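Side-chain contact in putative branched-chain amino acid ABC transporter, periplasmic branched-chain amino acid-binding protein (Pseudomonas protegens Pf-5, PDB 4RU0), which probably captures branched-chain amino acids or related small solutes in the periplasm and delivers them to an ABC transporter: residues T83-E88 with R241-S246. Residues are numbered along the deposited sequence; the frame is centred on the assembly and turned at random.
Sequences TEWTAE and RTWGVS. With P3G (3,6,9,12,15-pentaoxaheptadecane), chain C.
Trp85 and Trp243 make the whole direct contact between the segments: their indoles meet rim to rim, with planes only 4° apart and neither over the face of the other. Trp85 CZ2 comes to 3.5 Å from Trp243 CZ2, and Trp85 CH2 sits 3.6 Å from Trp243 CH2, while the six-membered ring centroids stay 5.8 Å apart. The backbones keep well back, the nearest CA atoms, of Trp85 and Gly244, being 13.6 Å apart. In each tryptophan CG is anti to the backbone N (chi1 -164° in Trp85, 166° in Trp243), which carries the two rings out from opposite directions. Such a meeting across the cleft fits the two-lobed periplasmic binding protein fold, where the solute site lies between the lobes. Here the cleft holds the polyether P3G, whose C14 rides 3.7 Å above the plane of the Trp243 ring, over its centre, with O6 over the same face. With Trp243 cut back to an alanine, the polyether would probably lose this flat apolar support and the rim of Trp85 its partner across the cleft. Behind Trp85, the type I' turn from Thr83 to Thr86 is tied by Thr83 O, which accepts from both Thr86 N and Thr86 OG1. Tyr46 stacks on the Trp85 ring and Tyr41, which like Trp243 lines the P3G pocket, meets it edge-to-face. Ser246 OG donates to Trp243 O at 2.9 Å, bracing the type II' turn that carries the ring.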
loop_
_atom_site.group_PDB
_atom_site.type_symbol
_atom_site.label_atom_id
_atom_site.label_comp_id
_atom_site.label_asym_id
_atom_site.label_seq_id
_atom_site.Cartn_x
_atom_site.Cartn_y
_atom_site.Cartn_z
ATOM N N THR A 83 8.568 14.592 9.136
ATOM C CA THR A 83 7.937 15.146 7.941
ATOM C C THR A 83 6.612 15.830 8.270
ATOM O O THR A 83 6.067 16.575 7.452
ATOM C CB THR A 83 7.684 14.054 6.879
ATOM O OG1 THR A 83 6.585 13.227 7.288
ATOM C CG2 THR A 83 8.933 13.198 6.691
ATOM N N GLU A 84 6.101 15.561 9.469
ATOM C CA GLU A 84 4.835 16.120 9.939
ATOM C C GLU A 84 3.693 15.903 8.951
ATOM O O GLU A 84 2.749 16.697 8.906
ATOM C CB GLU A 84 4.987 17.612 10.225
ATOM C CG GLU A 84 6.142 17.935 11.150
ATOM C CD GLU A 84 6.040 19.322 11.750
ATOM O OE1 GLU A 84 4.916 19.869 11.786
ATOM O OE2 GLU A 84 7.080 19.864 12.185
ATOM N N TRP A 85 3.802 14.839 8.153
ATOM C CA TRP A 85 2.757 14.436 7.215
ATOM C C TRP A 85 2.540 15.471 6.090
ATOM O O TRP A 85 1.565 15.386 5.338
ATOM C CB TRP A 85 1.450 14.176 7.985
ATOM C CG TRP A 85 0.405 13.394 7.236
ATOM C CD1 TRP A 85 0.378 12.042 7.031
ATOM C CD2 TRP A 85 -0.777 13.918 6.616
ATOM N NE1 TRP A 85 -0.742 11.696 6.309
ATOM C CE2 TRP A 85 -1.468 12.828 6.043
ATOM C CE3 TRP A 85 -1.316 15.204 6.486
ATOM C CZ2 TRP A 85 -2.670 12.987 5.349
ATOM C CZ3 TRP A 85 -2.509 15.359 5.797
ATOM C CH2 TRP A 85 -3.172 14.256 5.238
ATOM N N THR A 86 3.457 16.428 5.959
ATOM C CA THR A 86 3.341 17.455 4.923
ATOM C C THR A 86 4.354 17.272 3.794
ATOM O O THR A 86 5.401 16.641 3.967
ATOM C CB THR A 86 3.526 18.875 5.497
ATOM O OG1 THR A 86 4.889 19.059 5.897
ATOM C CG2 THR A 86 2.604 19.101 6.687
ATOM N N ALA A 87 4.036 17.845 2.640
ATOM C CA ALA A 87 4.906 17.765 1.475
ATOM C C ALA A 87 6.150 18.620 1.657
ATOM O O ALA A 87 7.241 18.237 1.247
ATOM C CB ALA A 87 4.144 18.198 0.214
ATOM N N GLU A 88 5.974 19.786 2.272
ATOM C CA GLU A 88 7.061 20.740 2.452
ATOM C C GLU A 88 8.224 20.130 3.228
ATOM O O GLU A 88 9.384 20.239 2.816
ATOM C CB GLU A 88 6.554 21.996 3.169
ATOM C CG GLU A 88 7.649 22.982 3.551
ATOM C CD GLU A 88 8.407 23.508 2.347
ATOM O OE1 GLU A 88 7.765 23.756 1.301
ATOM O OE2 GLU A 88 9.642 23.673 2.447
ATOM N N ARG A 241 -14.487 4.055 -0.783
ATOM C CA ARG A 241 -13.192 4.643 -1.050
ATOM C C ARG A 241 -13.198 6.037 -0.482
ATOM O O ARG A 241 -13.005 7.010 -1.144
ATOM C CB ARG A 241 -12.912 4.658 -2.542
ATOM C CG ARG A 241 -12.994 3.295 -3.195
ATOM C CD ARG A 241 -12.226 3.224 -4.495
ATOM N NE ARG A 241 -10.825 3.318 -4.205
ATOM C CZ ARG A 241 -10.032 4.296 -4.593
ATOM N NH1 ARG A 241 -8.777 4.283 -4.221
ATOM N NH2 ARG A 241 -10.481 5.261 -5.344
ATOM N N THR A 242 -13.433 6.072 0.805
ATOM C CA THR A 242 -13.332 7.282 1.602
ATOM C C THR A 242 -11.970 7.312 2.284
ATOM O O THR A 242 -11.172 6.386 2.142
ATOM C CB THR A 242 -14.443 7.345 2.671
ATOM O OG1 THR A 242 -14.483 6.096 3.380
ATOM C CG2 THR A 242 -15.792 7.593 2.025
ATOM N N TRP A 243 -11.708 8.378 3.026
ATOM C CA TRP A 243 -10.450 8.513 3.740
ATOM C C TRP A 243 -10.636 9.424 4.944
ATOM O O TRP A 243 -11.401 10.389 4.892
ATOM C CB TRP A 243 -9.362 9.052 2.809
ATOM C CG TRP A 243 -8.150 9.528 3.529
ATOM C CD1 TRP A 243 -7.141 8.761 4.040
ATOM C CD2 TRP A 243 -7.816 10.887 3.825
ATOM N NE1 TRP A 243 -6.197 9.564 4.638
ATOM C CE2 TRP A 243 -6.590 10.874 4.520
ATOM C CE3 TRP A 243 -8.434 12.113 3.569
ATOM C CZ2 TRP A 243 -5.969 12.044 4.964
ATOM C CZ3 TRP A 243 -7.818 13.276 4.011
ATOM C CH2 TRP A 243 -6.598 13.233 4.700
ATOM N N GLY A 244 -9.951 9.102 6.035
ATOM C CA GLY A 244 -10.055 9.879 7.252
ATOM C C GLY A 244 -11.463 9.905 7.813
ATOM O O GLY A 244 -12.071 8.861 8.039
ATOM N N VAL A 245 -11.981 11.112 8.017
ATOM C CA VAL A 245 -13.243 11.321 8.716
ATOM C C VAL A 245 -14.449 10.763 7.963
ATOM O O VAL A 245 -15.427 10.330 8.572
ATOM C CB VAL A 245 -13.473 12.817 8.973
ATOM C CG1 VAL A 245 -14.479 13.008 10.089
ATOM C CG2 VAL A 245 -12.153 13.505 9.312
ATOM N N SER A 246 -14.382 10.771 6.640
ATOM C CA SER A 246 -15.515 10.346 5.843
ATOM C C SER A 246 -15.771 8.843 5.972
ATOM O O SER A 246 -16.869 8.377 5.674
ATOM C CB SER A 246 -15.307 10.728 4.378
ATOM O OG SER A 246 -14.072 10.242 3.891
HETATM O O3 P3G C . 1.117 6.013 5.931
HETATM C C7 P3G C . 1.229 5.918 4.522
HETATM C C8 P3G C . 0.799 7.234 3.901
HETATM O O4 P3G C . 0.340 6.984 2.580
HETATM C C9 P3G C . -0.777 7.788 2.252
HETATM C C10 P3G C . -1.784 6.913 1.541
HETATM O O5 P3G C . -2.520 7.702 0.624
HETATM C C11 P3G C . -3.912 7.508 0.772
HETATM C C12 P3G C . -4.648 8.588 0.003
HETATM O O6 P3G C . -5.600 9.204 0.851
HETATM C C13 P3G C . -6.076 10.418 0.318
HETATM C C14 P3G C . -5.368 11.560 1.002
HETATM O O7 P3G C . -5.558 12.747 0.249
#